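Local coordinates for DUF2790 domain-containing protein (Pseudomonas aeruginosa, PDB 4F98) that is of unknown function, belongs to the DUF2790 family, and packs as a two-fold symmetric pair in which each chain inserts an aromatic side chain into the other, at the interface of chains A and B. Coordinates in Å, arbitrary orientation; residue numbers count along the deposited sequence, not the author numbering. Chains: chain A/B, hypothetical protein.

Contact 1 and contact 2 are neighbouring patches of one two-fold symmetric interface, with the centres of their C-alpha atoms about 13 Å apart. B:Trp62 belongs to both. Its backbone meets water in contact 1, and its indole enters chain A in contact 2. Strands 27-31 and 54-62 contribute to both patches. Each contact has a twin with the chains exchanged, so each chain gives one indole and receives one. The polar grip of contact 1 holds chain A beside A:Trp62, whose ring enters chain B in the twin of contact 2. This reciprocal arrangement suggests a dimer, though the structure alone does not show one in solution.

Contact 1: the interface of chains A and B. Residues chain A 61-65; chain B 31, 59, 61-62.
B:Arg31 reaches from chain B to the backbone carbonyls of A:Trp62 and A:Gly63. Its chain bends at chi2 and chi3 (101° and 70°), which turns the guanidinium edge toward chain A. B:Arg31 NE gives a fairly straight bond to A:Gly63 O at 2.9 Å, 163° at the hydrogen. B:Arg31 NH2 also bonds A:Gly63 O, but at 3.2 Å and with a stronger bend. The two nitrogens therefore hold one oxygen side-on, from the same face of its carbonyl plane. NH2 makes a second bond across, to A:Trp62 O at 2.9 Å, and stands well above that carbonyl plane.

The end of the guanidinium is held within chain B. B:Glu61 takes NH1 on OE2 and NH2 on OE1, each through a syn lone pair. The NH2 to OE1 pair, at 2.8 Å, is also a salt bridge. This second-shell carboxylate fixes the rotation of the guanidinium, and its charge would favour a charged arginine.

The apolar packing is close. The CZ-CE2 edge of B:Phe59 lies over the five-membered part of the A:Trp62 indole face, with CZ 3.4 Å from A:Trp62 CD1. The two side chains cross at about a right angle. B:Phe59 CZ lies just as near A:Trp62 NE1.

Toward the two-fold axis the contact is looser and hydrated. A:Glu61 OE1 and B:Glu61 OE1 stay 5.2 Å apart. Water 2 joins A:Trp62 N, 2.8 Å away along a nearly straight bond, to B:Glu61 OE1. Water 1 joins B:Trp62 N to A:Glu61 OE1. Each water thus carries a backbone N-H to the carboxylate of the other chain.

The site lies where the ends of the two 54-62 strands meet. B:Arg31 ends strand 27-31 of chain B, and A:Gly63 starts the loop after the strand of chain A.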
loop_
_atom_site.group_PDB
_atom_site.type_symbol
_atom_site.label_atom_id
_atom_site.label_comp_id
_atom_site.label_asym_id
_atom_site.label_seq_id
_atom_site.Cartn_x
_atom_site.Cartn_y
_atom_site.Cartn_z
ATOM N N GLU A 61 4.566 -1.527 0.401
ATOM C CA GLU A 61 3.437 -1.006 -0.357
ATOM C C GLU A 61 3.937 -0.316 -1.611
ATOM O O GLU A 61 5.135 -0.071 -1.761
ATOM C CB GLU A 61 2.633 -0.047 0.501
ATOM C CG GLU A 61 3.323 1.289 0.757
ATOM C CD GLU A 61 2.476 2.271 1.562
ATOM O OE1 GLU A 61 1.346 1.936 1.992
ATOM O OE2 GLU A 61 2.936 3.412 1.789
ATOM N N TRP A 62 3.015 0.021 -2.490
ATOM C CA TRP A 62 3.349 0.832 -3.650
ATOM C C TRP A 62 3.288 2.313 -3.255
ATOM O O TRP A 62 2.371 2.740 -2.557
ATOM C CB TRP A 62 2.402 0.552 -4.791
ATOM C CG TRP A 62 2.574 -0.811 -5.359
ATOM C CD1 TRP A 62 2.277 -2.001 -4.762
ATOM C CD2 TRP A 62 3.139 -1.146 -6.641
ATOM N NE1 TRP A 62 2.567 -3.042 -5.595
ATOM C CE2 TRP A 62 3.108 -2.553 -6.748
ATOM C CE3 TRP A 62 3.644 -0.396 -7.711
ATOM C CZ2 TRP A 62 3.573 -3.229 -7.881
ATOM C CZ3 TRP A 62 4.111 -1.074 -8.841
ATOM C CH2 TRP A 62 4.068 -2.474 -8.910
ATOM N N GLY A 63 4.285 3.069 -3.680
ATOM C CA GLY A 63 4.337 4.489 -3.403
ATOM C C GLY A 63 3.171 5.240 -4.011
ATOM O O GLY A 63 2.471 4.741 -4.896
ATOM N N GLY A 64 2.968 6.450 -3.524
ATOM C CA GLY A 64 1.834 7.247 -3.906
ATOM C C GLY A 64 1.902 7.930 -5.251
ATOM O O GLY A 64 0.905 8.502 -5.656
ATOM N N SER A 65 3.039 7.855 -5.944
ATOM C CA SER A 65 3.231 8.543 -7.218
ATOM C C SER A 65 3.330 7.588 -8.407
ATOM O O SER A 65 3.675 6.431 -8.272
ATOM C CB SER A 65 4.486 9.405 -7.156
ATOM O OG SER A 65 4.274 10.534 -6.319
ATOM N N ARG B 31 -2.018 4.561 -10.606
ATOM C CA ARG B 31 -2.349 3.960 -9.318
ATOM C C ARG B 31 -3.531 4.701 -8.728
ATOM O O ARG B 31 -3.635 5.921 -8.843
ATOM C CB ARG B 31 -1.120 3.939 -8.391
ATOM C CG ARG B 31 -0.548 5.297 -7.964
ATOM C CD ARG B 31 -0.973 5.664 -6.586
ATOM N NE ARG B 31 -0.351 4.829 -5.551
ATOM C CZ ARG B 31 -0.966 4.046 -4.657
ATOM N NH1 ARG B 31 -2.293 3.963 -4.575
ATOM N NH2 ARG B 31 -0.228 3.357 -3.793
ATOM N N PHE B 59 -5.326 -5.168 -5.897
ATOM C CA PHE B 59 -4.955 -5.763 -4.618
ATOM C C PHE B 59 -5.408 -4.804 -3.507
ATOM O O PHE B 59 -6.273 -3.950 -3.760
ATOM C CB PHE B 59 -3.437 -6.112 -4.621
ATOM C CG PHE B 59 -2.536 -4.955 -4.979
ATOM C CD1 PHE B 59 -2.330 -4.589 -6.299
ATOM C CD2 PHE B 59 -1.855 -4.262 -3.998
ATOM C CE1 PHE B 59 -1.524 -3.512 -6.631
ATOM C CE2 PHE B 59 -1.027 -3.194 -4.321
ATOM C CZ PHE B 59 -0.856 -2.824 -5.659
ATOM N N GLU B 61 -4.298 -2.204 -0.085
ATOM C CA GLU B 61 -3.264 -1.409 0.561
ATOM C C GLU B 61 -3.871 -0.597 1.688
ATOM O O GLU B 61 -5.094 -0.502 1.809
ATOM C CB GLU B 61 -2.593 -0.502 -0.455
ATOM C CG GLU B 61 -3.463 0.660 -0.923
ATOM C CD GLU B 61 -2.754 1.603 -1.890
ATOM O OE1 GLU B 61 -1.583 1.365 -2.271
ATOM O OE2 GLU B 61 -3.369 2.613 -2.299
ATOM N N TRP B 62 -3.017 0.010 2.487
ATOM C CA TRP B 62 -3.476 0.947 3.500
ATOM C C TRP B 62 -3.621 2.336 2.862
ATOM O O TRP B 62 -2.766 2.766 2.091
ATOM C CB TRP B 62 -2.513 1.000 4.660
ATOM C CG TRP B 62 -2.497 -0.260 5.450
ATOM C CD1 TRP B 62 -2.027 -1.478 5.056
ATOM C CD2 TRP B 62 -3.024 -0.452 6.777
ATOM N NE1 TRP B 62 -2.177 -2.396 6.055
ATOM C CE2 TRP B 62 -2.796 -1.803 7.117
ATOM C CE3 TRP B 62 -3.643 0.387 7.712
ATOM C CZ2 TRP B 62 -3.173 -2.339 8.353
ATOM C CZ3 TRP B 62 -4.023 -0.152 8.945
ATOM C CH2 TRP B 62 -3.783 -1.500 9.246
HETATM O O HOH W 1 -0.243 -0.306 2.230
HETATM O O HOH W 2 0.311 -0.637 -2.150
#

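Contact 2: the interface of chains A and B. Residues chain A 17, 23, 25, 28, 45, 47, 57, 59; chain B 39, 62, 65.
The indole of B:Trp62 inserts among side chains of A:Tyr17, A:Leu23, A:Val25, A:Val28, A:Val45, A:Ile57 and A:Phe59. It hides 153 Å² of its surface there. From CB, the side chain leaves with CG anti to its own carbonyl carbon (chi1 -68°), which sends the ring into chain A.

CG and CD1 repeat the packing on the phenylalanine ring, here that of A:Phe59. NE1 then gives its hydrogen to the phenol oxygen, A:Tyr17 OH, at 3.1 Å. The bond is moderately straight, 154° at the hydrogen, and the oxygen lies close to the indole plane. It provides a polar partner for the N-H in a largely apolar pocket.

Further along the same rim, CE2 comes near A:Tyr17 OH. CZ2 meets two methyls, A:Ile57 CD1 and A:Leu23 CD1, each at 3.8 Å. The leucine methyl comes at the ring edge, in plane. The outer tip, CH2, meets A:Val25 CG2 at 3.7 Å, and these two side chains come tip to tip. Back along the other rim, CZ3 has A:Val45 CG1 and A:Val28 CG2 both 3.9 Å away, from different sides. A:Val28 CG2 comes at the edge, in plane. A:Val45 comes over a face, its CG2 4.2 Å above the B:Trp62 ring plane and offset toward the rim. CE3 touches A:Val45 CG1 and A:Val28 CG2 more distantly.

Chain A also braces its pocket wall. A:Ile57 CD1 lies over the centre of the A:Tyr17 ring, 3.7 Å above its plane. A:Tyr17 CE2 in turn lies over the centre of the A:Phe59 ring.

The pocket draws on strands 27-31, 40-48 and 54-62 of chain A and on the loop residues A:Tyr17, A:Leu23 and A:Val25. The inserted tryptophan is the last residue of strand 54-62 of chain B.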
loop_
_atom_site.group_PDB
_atom_site.type_symbol
_atom_site.label_atom_id
_atom_site.label_comp_id
_atom_site.label_asym_id
_atom_site.label_seq_id
_atom_site.Cartn_x
_atom_site.Cartn_y
_atom_site.Cartn_z
ATOM N N TYR A 17 3.067 -9.441 10.934
ATOM C CA TYR A 17 1.971 -9.048 10.071
ATOM C C TYR A 17 2.028 -9.905 8.788
ATOM O O TYR A 17 3.056 -10.474 8.392
ATOM C CB TYR A 17 1.905 -7.501 9.921
ATOM C CG TYR A 17 0.845 -6.954 8.990
ATOM C CD1 TYR A 17 -0.512 -7.143 9.238
ATOM C CD2 TYR A 17 1.203 -6.275 7.850
ATOM C CE1 TYR A 17 -1.471 -6.674 8.373
ATOM C CE2 TYR A 17 0.236 -5.784 6.982
ATOM C CZ TYR A 17 -1.095 -5.998 7.253
ATOM O OH TYR A 17 -2.081 -5.519 6.419
ATOM N N LEU A 23 -7.542 -7.483 10.420
ATOM C CA LEU A 23 -7.103 -6.853 11.676
ATOM C C LEU A 23 -8.278 -6.113 12.291
ATOM O O LEU A 23 -9.259 -5.794 11.606
ATOM C CB LEU A 23 -5.936 -5.883 11.437
ATOM C CG LEU A 23 -4.629 -6.471 10.905
ATOM C CD1 LEU A 23 -3.599 -5.362 10.696
ATOM C CD2 LEU A 23 -4.071 -7.520 11.827
ATOM N N VAL A 25 -8.922 -2.793 13.302
ATOM C CA VAL A 25 -8.438 -1.421 13.161
ATOM C C VAL A 25 -9.544 -0.438 13.506
ATOM O O VAL A 25 -10.510 -0.292 12.761
ATOM C CB VAL A 25 -7.916 -1.145 11.723
ATOM C CG1 VAL A 25 -7.408 0.302 11.609
ATOM C CG2 VAL A 25 -6.819 -2.159 11.331
ATOM N N VAL A 28 -6.059 4.580 12.647
ATOM C CA VAL A 28 -4.688 4.576 12.152
ATOM C C VAL A 28 -4.037 5.833 12.726
ATOM O O VAL A 28 -4.452 6.959 12.437
ATOM C CB VAL A 28 -4.639 4.556 10.604
ATOM C CG1 VAL A 28 -3.188 4.620 10.107
ATOM C CG2 VAL A 28 -5.367 3.323 10.049
ATOM N N VAL A 45 3.085 1.260 9.889
ATOM C CA VAL A 45 1.797 1.687 10.399
ATOM C C VAL A 45 1.732 1.466 11.907
ATOM O O VAL A 45 2.173 0.433 12.397
ATOM C CB VAL A 45 0.631 0.951 9.696
ATOM C CG1 VAL A 45 -0.713 1.209 10.411
ATOM C CG2 VAL A 45 0.566 1.352 8.221
ATOM N N TYR A 47 -1.453 1.449 14.499
ATOM C CA TYR A 47 -2.911 1.505 14.593
ATOM C C TYR A 47 -3.378 1.142 16.004
ATOM O O TYR A 47 -2.680 0.468 16.755
ATOM C CB TYR A 47 -3.584 0.645 13.485
ATOM C CG TYR A 47 -3.548 -0.835 13.700
ATOM C CD1 TYR A 47 -4.541 -1.475 14.441
ATOM C CD2 TYR A 47 -2.508 -1.602 13.182
ATOM C CE1 TYR A 47 -4.494 -2.841 14.665
ATOM C CE2 TYR A 47 -2.462 -2.992 13.401
ATOM C CZ TYR A 47 -3.443 -3.596 14.152
ATOM O OH TYR A 47 -3.411 -4.943 14.389
ATOM N N ILE A 57 3.318 -2.231 12.843
ATOM C CA ILE A 57 3.578 -3.220 11.783
ATOM C C ILE A 57 4.407 -2.549 10.691
ATOM O O ILE A 57 4.296 -1.338 10.478
ATOM C CB ILE A 57 2.281 -3.838 11.239
ATOM C CG1 ILE A 57 1.284 -2.756 10.810
ATOM C CG2 ILE A 57 1.657 -4.771 12.302
ATOM C CD1 ILE A 57 0.071 -3.273 10.036
ATOM N N PHE A 59 5.934 -3.302 6.614
ATOM C CA PHE A 59 5.666 -4.148 5.457
ATOM C C PHE A 59 5.991 -3.334 4.196
ATOM O O PHE A 59 6.724 -2.336 4.292
ATOM C CB PHE A 59 4.213 -4.704 5.536
ATOM C CG PHE A 59 3.153 -3.642 5.707
ATOM C CD1 PHE A 59 2.881 -3.094 6.949
ATOM C CD2 PHE A 59 2.392 -3.227 4.632
ATOM C CE1 PHE A 59 1.926 -2.102 7.106
ATOM C CE2 PHE A 59 1.417 -2.248 4.782
ATOM C CZ PHE A 59 1.179 -1.688 6.041
ATOM N N GLY B 39 -7.188 3.071 6.577
ATOM C CA GLY B 39 -7.323 1.631 6.712
ATOM C C GLY B 39 -7.179 0.943 5.362
ATOM O O GLY B 39 -6.780 1.559 4.372
ATOM N N TRP B 62 -3.017 0.010 2.487
ATOM C CA TRP B 62 -3.476 0.947 3.500
ATOM C C TRP B 62 -3.621 2.336 2.862
ATOM O O TRP B 62 -2.766 2.766 2.091
ATOM C CB TRP B 62 -2.513 1.000 4.660
ATOM C CG TRP B 62 -2.497 -0.260 5.450
ATOM C CD1 TRP B 62 -2.027 -1.478 5.056
ATOM C CD2 TRP B 62 -3.024 -0.452 6.777
ATOM N NE1 TRP B 62 -2.177 -2.396 6.055
ATOM C CE2 TRP B 62 -2.796 -1.803 7.117
ATOM C CE3 TRP B 62 -3.643 0.387 7.712
ATOM C CZ2 TRP B 62 -3.173 -2.339 8.353
ATOM C CZ3 TRP B 62 -4.023 -0.152 8.945
ATOM C CH2 TRP B 62 -3.783 -1.500 9.246
ATOM N N SER B 65 -4.192 8.228 4.583
ATOM C CA SER B 65 -4.496 9.085 5.726
ATOM C C SER B 65 -4.472 8.338 7.059
ATOM O O SER B 65 -4.648 7.137 7.123
ATOM C CB SER B 65 -5.859 9.737 5.535
ATOM O OG SER B 65 -5.799 10.729 4.519
#